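Local coordinates for 70 kDa protein (Xanthomonas sp., PDB 4B2N), which cleaves natural rubber (polyisoprene) processively as an oxygenase carrying two covalently bound heme c groups, at residues I252-L257 with M315-A320; P259-F262 with T268-P271; P281-T286 with M433-D438; R443-N446 with W450-N453. One frame throughout, in Å; residues are numbered along the deposited sequence.

Overall arrangement
Contacts 1, 2 and 4 are buried, whereas contact 3 is only partly so. The centres of contacts 1 and 3 lie about 12 and 14 Å from the centre of the chain, and both contacts reach the same heme c; the centres of contacts 4 and 2 lie about 21 and 24 Å from it. Helix 253-261 serves contacts 1 and 2, which touch where Phe262 CZ approaches Ala320 CA at 3.8 Å. Contact 3 joins contact 1 through Leu435 against Ile252 and Ser256, and contact 4 joins it through Trp450 against Val319. Chemistry follows place: apolar and CH-pi contacts in 1, methyl contacts beside a Thr286-propionate bond in 3, backbone bonding in 2, indole packing in 4.

Contact 1: I252-L257 with M315-A320; sequences IGLISL and MAFGVA. With HEC (heme c), chain C.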
loop_
_atom_site.group_PDB
_atom_site.type_symbol
_atom_site.label_atom_id
_atom_site.label_comp_id
_atom_site.label_asym_id
_atom_site.label_seq_id
_atom_site.Cartn_x
_atom_site.Cartn_y
_atom_site.Cartn_z
ATOM N N ILE A 252 -1.054 -7.778 0.753
ATOM C CA ILE A 252 -2.430 -7.915 1.171
ATOM C C ILE A 252 -2.880 -9.376 1.478
ATOM O O ILE A 252 -3.838 -9.551 2.231
ATOM C CB ILE A 252 -3.391 -7.243 0.122
ATOM C CG1 ILE A 252 -4.731 -6.849 0.748
ATOM C CG2 ILE A 252 -3.607 -8.145 -1.047
ATOM C CD1 ILE A 252 -4.571 -5.903 1.910
ATOM N N GLY A 253 -2.102 -10.373 0.976
ATOM C CA GLY A 253 -2.302 -11.832 1.266
ATOM C C GLY A 253 -2.247 -12.033 2.763
ATOM O O GLY A 253 -2.791 -13.024 3.291
ATOM N N LEU A 254 -1.650 -11.065 3.485
ATOM C CA LEU A 254 -1.541 -11.229 4.954
ATOM C C LEU A 254 -2.928 -11.261 5.549
ATOM O O LEU A 254 -3.165 -11.985 6.475
ATOM C CB LEU A 254 -0.862 -10.048 5.635
ATOM C CG LEU A 254 -0.060 -10.244 6.957
ATOM C CD1 LEU A 254 0.092 -8.939 7.773
ATOM C CD2 LEU A 254 -0.314 -11.428 7.854
ATOM N N ILE A 255 -3.815 -10.434 5.015
ATOM C CA ILE A 255 -5.155 -10.348 5.544
ATOM C C ILE A 255 -5.822 -11.725 5.530
ATOM O O ILE A 255 -6.512 -12.065 6.470
ATOM C CB ILE A 255 -6.032 -9.325 4.731
ATOM C CG1 ILE A 255 -5.426 -7.933 4.822
ATOM C CG2 ILE A 255 -7.539 -9.376 5.177
ATOM C CD1 ILE A 255 -5.373 -7.348 6.219
ATOM N N SER A 256 -5.682 -12.464 4.422
ATOM C CA SER A 256 -6.219 -13.823 4.281
ATOM C C SER A 256 -5.545 -14.738 5.202
ATOM O O SER A 256 -6.156 -15.705 5.639
ATOM C CB SER A 256 -5.984 -14.428 2.861
ATOM O OG SER A 256 -6.594 -13.598 1.880
ATOM N N LEU A 257 -4.269 -14.495 5.480
ATOM C CA LEU A 257 -3.517 -15.399 6.402
ATOM C C LEU A 257 -3.844 -15.247 7.894
ATOM O O LEU A 257 -3.788 -16.216 8.651
ATOM C CB LEU A 257 -1.973 -15.273 6.220
ATOM C CG LEU A 257 -1.127 -16.073 7.211
ATOM C CD1 LEU A 257 -1.288 -17.545 6.815
ATOM C CD2 LEU A 257 0.361 -15.760 7.284
ATOM N N MET A 315 -2.188 -1.698 11.171
ATOM C CA MET A 315 -1.450 -2.536 12.129
ATOM C C MET A 315 -1.065 -3.938 11.720
ATOM O O MET A 315 -0.214 -4.549 12.394
ATOM C CB MET A 315 -2.214 -2.612 13.448
ATOM C CG MET A 315 -2.167 -1.350 14.303
ATOM S SD MET A 315 -3.487 -1.365 15.561
ATOM C CE MET A 315 -2.760 -2.484 16.707
ATOM N N ALA A 316 -1.589 -4.430 10.585
ATOM C CA ALA A 316 -1.414 -5.838 10.205
ATOM C C ALA A 316 0.048 -6.351 10.388
ATOM O O ALA A 316 0.285 -7.394 11.033
ATOM C CB ALA A 316 -1.849 -6.032 8.765
ATOM N N PHE A 317 1.034 -5.632 9.831
ATOM C CA PHE A 317 2.413 -6.219 9.876
ATOM C C PHE A 317 2.994 -6.196 11.270
ATOM O O PHE A 317 3.929 -6.971 11.606
ATOM C CB PHE A 317 3.335 -5.486 8.900
ATOM C CG PHE A 317 3.186 -5.967 7.486
ATOM C CD1 PHE A 317 3.644 -7.224 7.110
ATOM C CD2 PHE A 317 2.554 -5.163 6.538
ATOM C CE1 PHE A 317 3.504 -7.660 5.762
ATOM C CE2 PHE A 317 2.426 -5.575 5.216
ATOM C CZ PHE A 317 2.885 -6.825 4.831
ATOM N N GLY A 318 2.476 -5.311 12.102
ATOM C CA GLY A 318 2.992 -5.295 13.485
ATOM C C GLY A 318 2.374 -6.393 14.314
ATOM O O GLY A 318 2.999 -6.983 15.177
ATOM N N VAL A 319 1.099 -6.645 14.068
ATOM C CA VAL A 319 0.341 -7.722 14.734
ATOM C C VAL A 319 0.942 -9.023 14.261
ATOM O O VAL A 319 1.112 -9.961 15.057
ATOM C CB VAL A 319 -1.179 -7.692 14.329
ATOM C CG1 VAL A 319 -1.878 -8.963 14.810
ATOM C CG2 VAL A 319 -1.844 -6.448 14.880
ATOM N N ALA A 320 1.268 -9.120 12.966
ATOM C CA ALA A 320 1.672 -10.449 12.468
ATOM C C ALA A 320 3.062 -10.824 12.876
ATOM O O ALA A 320 3.498 -11.884 12.573
ATOM C CB ALA A 320 1.530 -10.574 10.942
HETATM FE FE HEC C . 1.059 -1.048 3.666
HETATM C CHA HEC C . -2.019 -0.518 2.110
HETATM C CHB HEC C . 0.211 1.283 6.157
HETATM C CHC HEC C . 3.784 -2.024 5.676
HETATM C CHD HEC C . 2.178 -2.812 1.028
HETATM N NA HEC C . -0.484 0.062 4.082
HETATM C C1A HEC C . -1.617 0.297 3.245
HETATM C C2A HEC C . -2.434 1.420 3.681
HETATM C C3A HEC C . -1.829 1.961 4.854
HETATM C C4A HEC C . -0.637 1.128 5.050
HETATM C CMA HEC C . -2.277 3.175 5.643
HETATM C CAA HEC C . -3.730 1.987 3.048
HETATM C CBA HEC C . -3.283 2.853 1.869
HETATM C CGA HEC C . -4.450 3.338 1.029
HETATM O O1A HEC C . -5.397 2.556 0.670
HETATM O O2A HEC C . -4.344 4.514 0.668
HETATM N NB HEC C . 1.737 -0.557 5.533
HETATM C C1B HEC C . 1.362 0.438 6.346
HETATM C C2B HEC C . 2.115 0.570 7.584
HETATM C C3B HEC C . 3.135 -0.397 7.454
HETATM C C4B HEC C . 2.871 -0.988 6.147
HETATM C CMB HEC C . 1.758 1.551 8.628
HETATM C CAB HEC C . 4.209 -0.806 8.427
HETATM C CBB HEC C . 3.730 -1.359 9.646
HETATM N NC HEC C . 2.697 -2.151 3.485
HETATM C C1C HEC C . 3.729 -2.528 4.325
HETATM C C2C HEC C . 4.760 -3.365 3.661
HETATM C C3C HEC C . 4.232 -3.600 2.300
HETATM C C4C HEC C . 2.977 -2.855 2.240
HETATM C CMC HEC C . 6.006 -3.892 4.365
HETATM C CAC HEC C . 4.818 -4.418 1.190
HETATM C CBC HEC C . 5.394 -5.648 1.524
HETATM N ND HEC C . 0.198 -1.578 1.898
HETATM C C1D HEC C . 0.810 -2.301 0.962
HETATM C C2D HEC C . 0.016 -2.522 -0.204
HETATM C C3D HEC C . -1.208 -1.862 0.124
HETATM C C4D HEC C . -0.999 -1.327 1.464
HETATM C CMD HEC C . 0.311 -3.237 -1.473
HETATM C CAD HEC C . -2.431 -1.904 -0.724
HETATM C CBD HEC C . -2.965 -3.335 -0.326
HETATM C CGD HEC C . -4.174 -3.673 -1.167
HETATM O O1D HEC C . -4.078 -4.467 -2.137
HETATM O O2D HEC C . -5.243 -3.031 -0.890
#
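Apolar contacts carry the meeting of Leu254 with Ala316, Phe317 and Ala320, and no hydrogen bond crosses between 252-257 and 315-320. The two methyl groups of Leu254 divide the work. CD1 packs on Ala316 CB at 3.6 Å and lies equally close to that residue's carbonyl oxygen, while CD2 reaches Ala320 CB at 3.7 Å. The branch gets there because CG stands opposite the backbone N (chi1 -151°), which carries CD1 to helix 312-319 and CD2 to Ala320, just beyond its end.

A CH-pi interaction adds to this. Leu254 CD1 sits 4.2 Å from the centroid of the Phe317 ring and only 18° off its normal, so the methyl lies over the face, although displaced from the centre toward the rim.

Ligand contacts occupy the far side of that ring. Heme methyl CMC lies over the opposite face, displaced toward the rim, and Phe317 CE2 lies over the porphyrin face, 3.4 Å from heme C1C, in van der Waals contact. At the other end of the contact Ile252 CB lies 3.6 Å from propionate oxygen O1D. Trp600 of helix 599-607 backs both Leu254 and Phe317.

Ile252 and Phe317 both belong to the heme pocket. The geometry is that of a buried, aromatic-lined heme c site, with Leu254 as the second-shell residue behind its phenylalanine.

Contact 2: P259-F262 with T268-P271; sequences PALF and TLAP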
loop_
_atom_site.group_PDB
_atom_site.type_symbol
_atom_site.label_atom_id
_atom_site.label_comp_id
_atom_site.label_asym_id
_atom_site.label_seq_id
_atom_site.Cartn_x
_atom_site.Cartn_y
_atom_site.Cartn_z
ATOM N N PRO A 259 -6.412 -15.064 9.964
ATOM C CA PRO A 259 -7.215 -15.957 10.844
ATOM C C PRO A 259 -6.696 -17.370 10.986
ATOM O O PRO A 259 -7.142 -18.076 11.903
ATOM C CB PRO A 259 -8.592 -15.963 10.191
ATOM C CG PRO A 259 -8.364 -15.538 8.771
ATOM C CD PRO A 259 -7.225 -14.559 8.838
ATOM N N ALA A 260 -5.758 -17.763 10.116
ATOM C CA ALA A 260 -5.087 -19.059 10.248
ATOM C C ALA A 260 -4.199 -19.136 11.464
ATOM O O ALA A 260 -4.115 -20.175 12.042
ATOM C CB ALA A 260 -4.232 -19.365 9.016
ATOM N N LEU A 261 -3.525 -18.038 11.836
ATOM C CA LEU A 261 -2.462 -18.079 12.830
ATOM C C LEU A 261 -2.965 -17.496 14.137
ATOM O O LEU A 261 -2.593 -17.989 15.198
ATOM C CB LEU A 261 -1.288 -17.228 12.355
ATOM C CG LEU A 261 -0.102 -17.896 11.603
ATOM C CD1 LEU A 261 -0.529 -19.056 10.723
ATOM C CD2 LEU A 261 0.658 -16.828 10.775
ATOM N N PHE A 262 -3.873 -16.503 14.049
ATOM C CA PHE A 262 -4.143 -15.626 15.218
ATOM C C PHE A 262 -5.586 -15.690 15.580
ATOM O O PHE A 262 -6.423 -15.685 14.718
ATOM C CB PHE A 262 -3.815 -14.141 14.934
ATOM C CG PHE A 262 -2.349 -13.927 14.592
ATOM C CD1 PHE A 262 -1.405 -14.017 15.570
ATOM C CD2 PHE A 262 -1.953 -13.724 13.269
ATOM C CE1 PHE A 262 -0.053 -13.864 15.271
ATOM C CE2 PHE A 262 -0.595 -13.616 12.921
ATOM C CZ PHE A 262 0.357 -13.646 13.939
ATOM N N THR A 268 -3.998 -13.594 20.104
ATOM C CA THR A 268 -3.186 -14.707 20.511
ATOM C C THR A 268 -2.733 -15.524 19.274
ATOM O O THR A 268 -3.494 -15.752 18.324
ATOM C CB THR A 268 -3.988 -15.665 21.423
ATOM O OG1 THR A 268 -4.525 -14.931 22.531
ATOM C CG2 THR A 268 -3.120 -16.762 21.925
ATOM N N LEU A 269 -1.458 -15.877 19.254
ATOM C CA LEU A 269 -0.969 -16.790 18.248
ATOM C C LEU A 269 -1.519 -18.186 18.622
ATOM O O LEU A 269 -1.120 -18.779 19.591
ATOM C CB LEU A 269 0.566 -16.831 18.242
ATOM C CG LEU A 269 1.264 -17.819 17.294
ATOM C CD1 LEU A 269 0.852 -17.561 15.851
ATOM C CD2 LEU A 269 2.793 -17.754 17.412
ATOM N N ALA A 270 -2.463 -18.668 17.856
ATOM C CA ALA A 270 -3.142 -19.923 18.164
ATOM C C ALA A 270 -3.723 -20.405 16.840
ATOM O O ALA A 270 -4.856 -20.100 16.506
ATOM C CB ALA A 270 -4.246 -19.666 19.209
ATOM N N PRO A 271 -2.934 -21.118 16.051
ATOM C CA PRO A 271 -3.334 -21.511 14.717
ATOM C C PRO A 271 -4.524 -22.414 14.720
ATOM O O PRO A 271 -4.665 -23.171 15.691
ATOM C CB PRO A 271 -2.091 -22.291 14.244
ATOM C CG PRO A 271 -1.020 -21.506 14.866
ATOM C CD PRO A 271 -1.529 -21.452 16.278
#
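Ala260 touches Pro271 through its carbonyl oxygen, which receives a CA-H...O contact from Pro271 CA at 3.1 Å. The backbones of Ala260 and Ser272 are hydrogen-bonded as well, so the pairing runs on past Pro271.

At Leu261 comes the one hydrogen bond found between the segments: Ala270 N donates to Leu261 O over 2.7 Å. The N-H...O angle is 147°, while the donor stands almost in line with the carbonyl, the C=O...N angle being 162°. The same oxygen lies 3.5 Å from Leu269 CD1; Pro271 N is 3.3 Å from Leu261 O but, being a proline nitrogen, has no hydrogen to donate.

Phe262 closes the segment. Its CA makes a second CA-H...O contact, 3.2 Å from Thr268 O, and that oxygen also stands near the plane of the phenyl ring, at its edge. Ring atom CE1 meets Leu269 CD1 at 3.9 Å. Leu269 CG is opposite its own backbone N (chi1 176°), which sends this methyl back toward Leu261 and Phe262. Beneath the phenyl, Leu261 CB lies over one face.

Outside the pair, Arg474 bonds to the carbonyls of Pro259 and Ala270, and Thr268 OG1 to Asp465. With Phe262 and Leu269 as a single backbone bridge, CA to CA 4.5 Å, the geometry is that of a helix end whose chain reverses through a short loop and pairs with itself in the antiparallel sense.

Contact 3: P281-T286 with M433-D438; sequences PHAGMT and MRLMAD. With HEC (heme c), chain C.
Ala283 meets Leu435 from a bend that a histidine side chain spans: on either side of the alanine in sequence, Gly284 N donates to His282 ND1 at 2.8 Å, with the nitrogen just 6° out of the imidazole plane. From this braced bend Ala283 CB lies against Leu435 CB at 3.8 Å, and no hydrogen bond passes between 281-286 and 433-438. Leu435 CD1 adds a second touch on the Ala283 methyl at 3.9 Å, brought there by a chi1 of 170° that sets CG opposite the backbone N. The other point of contact is Pro281 CG on Arg434 CB, 3.9 Å, with the two side chains crossing at about a right angle. Beyond CB the arginine bends at chi2 (-82°), and its guanidinium leads away from the proline.

Segment 281-286 contributes Thr286 to the heme c pocket, where its OG1 donates to propionate oxygen O1D over 2.7 Å, while 433-438 follows directly on Arg432, which bonds to the same heme through NE. Leu435 packs also on Ile252, just before helix 253-261, and on Ser256 within it.

The second segment is braced from within as well. Arg434 to Ala437 form a type I beta turn, closed by Ala437 N on Arg434 O at 3.2 Å. Asp438 follows as N-cap of helix 439-446 and pairs with Arg440.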
loop_
_atom_site.group_PDB
_atom_site.type_symbol
_atom_site.label_atom_id
_atom_site.label_comp_id
_atom_site.label_asym_id
_atom_site.label_seq_id
_atom_site.Cartn_x
_atom_site.Cartn_y
_atom_site.Cartn_z
ATOM N N PRO A 281 -9.031 -17.540 -3.513
ATOM C CA PRO A 281 -8.062 -17.384 -4.604
ATOM C C PRO A 281 -6.978 -16.320 -4.230
ATOM O O PRO A 281 -7.268 -15.389 -3.466
ATOM C CB PRO A 281 -8.977 -16.959 -5.791
ATOM C CG PRO A 281 -9.977 -16.086 -5.079
ATOM C CD PRO A 281 -10.297 -16.833 -3.781
ATOM N N HIS A 282 -5.741 -16.514 -4.681
ATOM C CA HIS A 282 -4.666 -15.533 -4.493
ATOM C C HIS A 282 -5.099 -14.179 -5.051
ATOM O O HIS A 282 -5.661 -14.090 -6.175
ATOM C CB HIS A 282 -3.414 -16.060 -5.177
ATOM C CG HIS A 282 -2.128 -15.308 -4.824
ATOM N ND1 HIS A 282 -1.911 -14.009 -5.181
ATOM C CD2 HIS A 282 -0.943 -15.738 -4.182
ATOM C CE1 HIS A 282 -0.683 -13.612 -4.757
ATOM N NE2 HIS A 282 -0.081 -14.672 -4.155
ATOM N N ALA A 283 -4.880 -13.110 -4.279
ATOM C CA ALA A 283 -5.313 -11.784 -4.716
ATOM C C ALA A 283 -4.395 -11.101 -5.810
ATOM O O ALA A 283 -4.741 -10.042 -6.335
ATOM C CB ALA A 283 -5.537 -10.879 -3.510
ATOM N N GLY A 284 -3.293 -11.750 -6.182
ATOM C CA GLY A 284 -2.318 -11.163 -7.085
ATOM C C GLY A 284 -1.332 -10.264 -6.321
ATOM O O GLY A 284 -1.380 -10.144 -5.095
ATOM N N MET A 285 -0.525 -9.547 -7.076
ATOM C CA MET A 285 0.380 -8.592 -6.519
ATOM C C MET A 285 -0.378 -7.262 -6.453
ATOM O O MET A 285 -1.051 -6.882 -7.383
ATOM C CB MET A 285 1.598 -8.453 -7.406
ATOM C CG MET A 285 2.325 -9.775 -7.641
ATOM S SD MET A 285 3.042 -10.362 -6.080
ATOM C CE MET A 285 2.149 -11.854 -5.841
ATOM N N THR A 286 -0.199 -6.536 -5.350
ATOM C CA THR A 286 -0.546 -5.125 -5.394
ATOM C C THR A 286 0.604 -4.206 -5.039
ATOM O O THR A 286 1.577 -4.614 -4.326
ATOM C CB THR A 286 -1.823 -4.748 -4.644
ATOM O OG1 THR A 286 -1.654 -4.967 -3.252
ATOM C CG2 THR A 286 -3.051 -5.520 -5.266
ATOM N N MET A 433 -9.664 -7.832 -6.394
ATOM C CA MET A 433 -10.973 -7.612 -5.820
ATOM C C MET A 433 -11.654 -8.889 -5.252
ATOM O O MET A 433 -12.655 -8.788 -4.520
ATOM C CB MET A 433 -11.890 -6.823 -6.775
ATOM C CG MET A 433 -12.512 -7.665 -7.845
ATOM S SD MET A 433 -13.839 -6.546 -8.212
ATOM C CE MET A 433 -15.075 -6.963 -6.986
ATOM N N ARG A 434 -11.074 -10.055 -5.490
ATOM C CA ARG A 434 -11.538 -11.305 -4.878
ATOM C C ARG A 434 -10.949 -11.637 -3.499
ATOM O O ARG A 434 -11.324 -12.632 -2.865
ATOM C CB ARG A 434 -11.251 -12.490 -5.830
ATOM C CG ARG A 434 -11.372 -12.135 -7.320
ATOM C CD ARG A 434 -12.802 -12.167 -7.792
ATOM N NE ARG A 434 -13.056 -11.819 -9.208
ATOM C CZ ARG A 434 -12.511 -12.384 -10.295
ATOM N NH1 ARG A 434 -11.545 -13.296 -10.214
ATOM N NH2 ARG A 434 -12.901 -11.971 -11.501
ATOM N N LEU A 435 -9.996 -10.847 -3.040
ATOM C CA LEU A 435 -9.386 -11.139 -1.765
ATOM C C LEU A 435 -10.420 -11.470 -0.657
ATOM O O LEU A 435 -10.305 -12.503 0.019
ATOM C CB LEU A 435 -8.485 -9.983 -1.327
ATOM C CG LEU A 435 -7.958 -10.039 0.109
ATOM C CD1 LEU A 435 -6.736 -10.920 0.221
ATOM C CD2 LEU A 435 -7.693 -8.622 0.586
ATOM N N MET A 436 -11.396 -10.609 -0.420
ATOM C CA MET A 436 -12.268 -11.021 0.686
ATOM C C MET A 436 -13.704 -11.181 0.155
ATOM O O MET A 436 -14.668 -10.828 0.825
ATOM C CB MET A 436 -12.173 -9.995 1.803
ATOM C CG MET A 436 -10.878 -10.124 2.614
ATOM S SD MET A 436 -11.016 -11.213 4.016
ATOM C CE MET A 436 -11.944 -10.248 5.222
ATOM N N ALA A 437 -13.808 -11.677 -1.079
ATOM C CA ALA A 437 -15.088 -11.889 -1.693
ATOM C C ALA A 437 -16.007 -12.871 -0.908
ATOM O O ALA A 437 -17.236 -12.702 -0.927
ATOM C CB ALA A 437 -14.913 -12.355 -3.159
ATOM N N ASP A 438 -15.425 -13.841 -0.228
ATOM C CA ASP A 438 -16.173 -14.894 0.502
ATOM C C ASP A 438 -16.752 -14.374 1.832
ATOM O O ASP A 438 -15.979 -13.905 2.713
ATOM C CB ASP A 438 -15.215 -16.054 0.786
ATOM C CG ASP A 438 -15.916 -17.321 1.202
ATOM O OD1 ASP A 438 -16.750 -17.344 2.141
ATOM O OD2 ASP A 438 -15.570 -18.355 0.593
HETATM FE FE HEC C . 1.059 -1.048 3.666
HETATM C CHA HEC C . -2.019 -0.518 2.110
HETATM C CHB HEC C . 0.211 1.283 6.157
HETATM C CHC HEC C . 3.784 -2.024 5.676
HETATM C CHD HEC C . 2.178 -2.812 1.028
HETATM N NA HEC C . -0.484 0.062 4.082
HETATM C C1A HEC C . -1.617 0.297 3.245
HETATM C C2A HEC C . -2.434 1.420 3.681
HETATM C C3A HEC C . -1.829 1.961 4.854
HETATM C C4A HEC C . -0.637 1.128 5.050
HETATM C CMA HEC C . -2.277 3.175 5.643
HETATM C CAA HEC C . -3.730 1.987 3.048
HETATM C CBA HEC C . -3.283 2.853 1.869
HETATM C CGA HEC C . -4.450 3.338 1.029
HETATM O O1A HEC C . -5.397 2.556 0.670
HETATM O O2A HEC C . -4.344 4.514 0.668
HETATM N NB HEC C . 1.737 -0.557 5.533
HETATM C C1B HEC C . 1.362 0.438 6.346
HETATM C C2B HEC C . 2.115 0.570 7.584
HETATM C C3B HEC C . 3.135 -0.397 7.454
HETATM C C4B HEC C . 2.871 -0.988 6.147
HETATM C CMB HEC C . 1.758 1.551 8.628
HETATM C CAB HEC C . 4.209 -0.806 8.427
HETATM C CBB HEC C . 3.730 -1.359 9.646
HETATM N NC HEC C . 2.697 -2.151 3.485
HETATM C C1C HEC C . 3.729 -2.528 4.325
HETATM C C2C HEC C . 4.760 -3.365 3.661
HETATM C C3C HEC C . 4.232 -3.600 2.300
HETATM C C4C HEC C . 2.977 -2.855 2.240
HETATM C CMC HEC C . 6.006 -3.892 4.365
HETATM C CAC HEC C . 4.818 -4.418 1.190
HETATM C CBC HEC C . 5.394 -5.648 1.524
HETATM N ND HEC C . 0.198 -1.578 1.898
HETATM C C1D HEC C . 0.810 -2.301 0.962
HETATM C C2D HEC C . 0.016 -2.522 -0.204
HETATM C C3D HEC C . -1.208 -1.862 0.124
HETATM C C4D HEC C . -0.999 -1.327 1.464
HETATM C CMD HEC C . 0.311 -3.237 -1.473
HETATM C CAD HEC C . -2.431 -1.904 -0.724
HETATM C CBD HEC C . -2.965 -3.335 -0.326
HETATM C CGD HEC C . -4.174 -3.673 -1.167
HETATM O O1D HEC C . -4.078 -4.467 -2.137
HETATM O O2D HEC C . -5.243 -3.031 -0.890
#

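Contact 4: R443-N446 with W450-N453; sequences RAWN and WAYN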
loop_
_atom_site.group_PDB
_atom_site.type_symbol
_atom_site.label_atom_id
_atom_site.label_comp_id
_atom_site.label_asym_id
_atom_site.label_seq_id
_atom_site.Cartn_x
_atom_site.Cartn_y
_atom_site.Cartn_z
ATOM N N ARG A 443 -16.952 -12.436 7.579
ATOM C CA ARG A 443 -17.593 -12.607 8.875
ATOM C C ARG A 443 -16.558 -12.864 9.992
ATOM O O ARG A 443 -16.809 -12.407 11.115
ATOM C CB ARG A 443 -18.591 -13.749 8.869
ATOM C CG ARG A 443 -19.916 -13.356 8.256
ATOM C CD ARG A 443 -20.894 -14.539 8.373
ATOM N NE ARG A 443 -22.159 -14.103 7.778
ATOM C CZ ARG A 443 -23.375 -14.383 8.273
ATOM N NH1 ARG A 443 -23.524 -15.110 9.390
ATOM N NH2 ARG A 443 -24.476 -13.859 7.671
ATOM N N ALA A 444 -15.487 -13.600 9.688
ATOM C CA ALA A 444 -14.410 -13.822 10.650
ATOM C C ALA A 444 -13.782 -12.474 11.119
ATOM O O ALA A 444 -13.452 -12.253 12.288
ATOM C CB ALA A 444 -13.309 -14.646 10.008
ATOM N N TRP A 445 -13.513 -11.621 10.128
ATOM C CA TRP A 445 -13.025 -10.282 10.368
ATOM C C TRP A 445 -14.030 -9.440 11.173
ATOM O O TRP A 445 -13.665 -8.782 12.176
ATOM C CB TRP A 445 -12.783 -9.633 8.986
ATOM C CG TRP A 445 -12.425 -8.190 9.110
ATOM C CD1 TRP A 445 -13.287 -7.127 9.338
ATOM C CD2 TRP A 445 -11.102 -7.622 9.031
ATOM N NE1 TRP A 445 -12.582 -5.934 9.383
ATOM C CE2 TRP A 445 -11.256 -6.187 9.204
ATOM C CE3 TRP A 445 -9.812 -8.158 8.828
ATOM C CZ2 TRP A 445 -10.159 -5.306 9.207
ATOM C CZ3 TRP A 445 -8.713 -7.252 8.793
ATOM C CH2 TRP A 445 -8.896 -5.859 8.958
ATOM N N ASN A 446 -15.280 -9.364 10.670
ATOM C CA ASN A 446 -16.366 -8.557 11.233
ATOM C C ASN A 446 -16.681 -8.859 12.692
ATOM O O ASN A 446 -17.205 -8.012 13.416
ATOM C CB ASN A 446 -17.633 -8.770 10.413
ATOM C CG ASN A 446 -17.529 -8.145 9.037
ATOM O OD1 ASN A 446 -16.599 -7.349 8.800
ATOM N ND2 ASN A 446 -18.471 -8.464 8.124
ATOM N N TRP A 450 -10.256 -7.096 14.646
ATOM C CA TRP A 450 -10.016 -6.383 13.404
ATOM C C TRP A 450 -11.128 -5.419 13.090
ATOM O O TRP A 450 -10.861 -4.291 12.621
ATOM C CB TRP A 450 -9.810 -7.403 12.281
ATOM C CG TRP A 450 -8.592 -8.211 12.577
ATOM C CD1 TRP A 450 -8.526 -9.458 13.190
ATOM C CD2 TRP A 450 -7.192 -7.802 12.343
ATOM N NE1 TRP A 450 -7.211 -9.815 13.364
ATOM C CE2 TRP A 450 -6.369 -8.853 12.872
ATOM C CE3 TRP A 450 -6.592 -6.706 11.718
ATOM C CZ2 TRP A 450 -4.964 -8.822 12.746
ATOM C CZ3 TRP A 450 -5.230 -6.661 11.594
ATOM C CH2 TRP A 450 -4.416 -7.690 12.132
ATOM N N ALA A 451 -12.374 -5.827 13.401
ATOM C CA ALA A 451 -13.520 -4.956 13.097
ATOM C C ALA A 451 -13.824 -4.067 14.311
ATOM O O ALA A 451 -14.874 -3.484 14.335
ATOM C CB ALA A 451 -14.794 -5.774 12.658
ATOM N N TYR A 452 -12.906 -3.968 15.283
ATOM C CA TYR A 452 -13.166 -3.197 16.523
ATOM C C TYR A 452 -14.464 -3.656 17.217
ATOM O O TYR A 452 -15.392 -2.821 17.495
ATOM C CB TYR A 452 -13.326 -1.685 16.222
ATOM C CG TYR A 452 -12.117 -0.931 15.787
ATOM C CD1 TYR A 452 -11.532 -1.147 14.521
ATOM C CD2 TYR A 452 -11.558 0.032 16.626
ATOM C CE1 TYR A 452 -10.445 -0.381 14.086
ATOM C CE2 TYR A 452 -10.465 0.836 16.201
ATOM C CZ TYR A 452 -9.928 0.606 14.945
ATOM O OH TYR A 452 -8.852 1.347 14.579
ATOM N N ASN A 453 -14.612 -4.957 17.354
ATOM C CA ASN A 453 -15.770 -5.521 18.049
ATOM C C ASN A 453 -15.752 -5.152 19.518
ATOM O O ASN A 453 -16.707 -5.375 20.194
ATOM C CB ASN A 453 -16.000 -7.043 17.772
ATOM C CG ASN A 453 -15.161 -7.972 18.653
ATOM O OD1 ASN A 453 -14.057 -7.602 19.104
ATOM N ND2 ASN A 453 -15.645 -9.206 18.859
HETATM O O HOH W 1 -11.750 -9.704 13.632
#
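The carbonyl oxygen of Trp445 is approached by a water and by a methyl of the facing segment. Water 1 stands 2.6 Å from Trp445 O, its acceptor, and also takes a weak hydrogen bond from Trp450 N at 3.2 Å, linking the segments by solvent. Ala451 CB lies 3.2 Å from the same Trp445 O, and Asn446 O borders this methyl too. The site is the C-terminal end of helix 439-446, where the chain folds back after three residues and lays 450-453 against the last turn.

Indole packing fills the rest. Trp450 CB stands over the centre of the six-membered ring of Trp445, 3.4 Å from its centroid and 6° off the normal, an almost vertical CH-pi contact. Ala451 N lies above the same face nearer the rim. The two indoles themselves are tilted by 34°, with centroids of the six-membered ring of Trp445 and the five-membered ring of Trp450 5.0 Å apart, an oblique meeting. A chi1 of 173° in Trp445 places its ring opposite the backbone N and flat beneath the Trp450 methylene.

Asn493 binds both partners: its backbone O accepts from Trp445 NE1 and its ND2 donates to Trp450 O, while Trp495 N bonds to Asn446 OD1. Between the indoles, Trp450 CE3 comes to 3.7 Å from Trp445 CZ3.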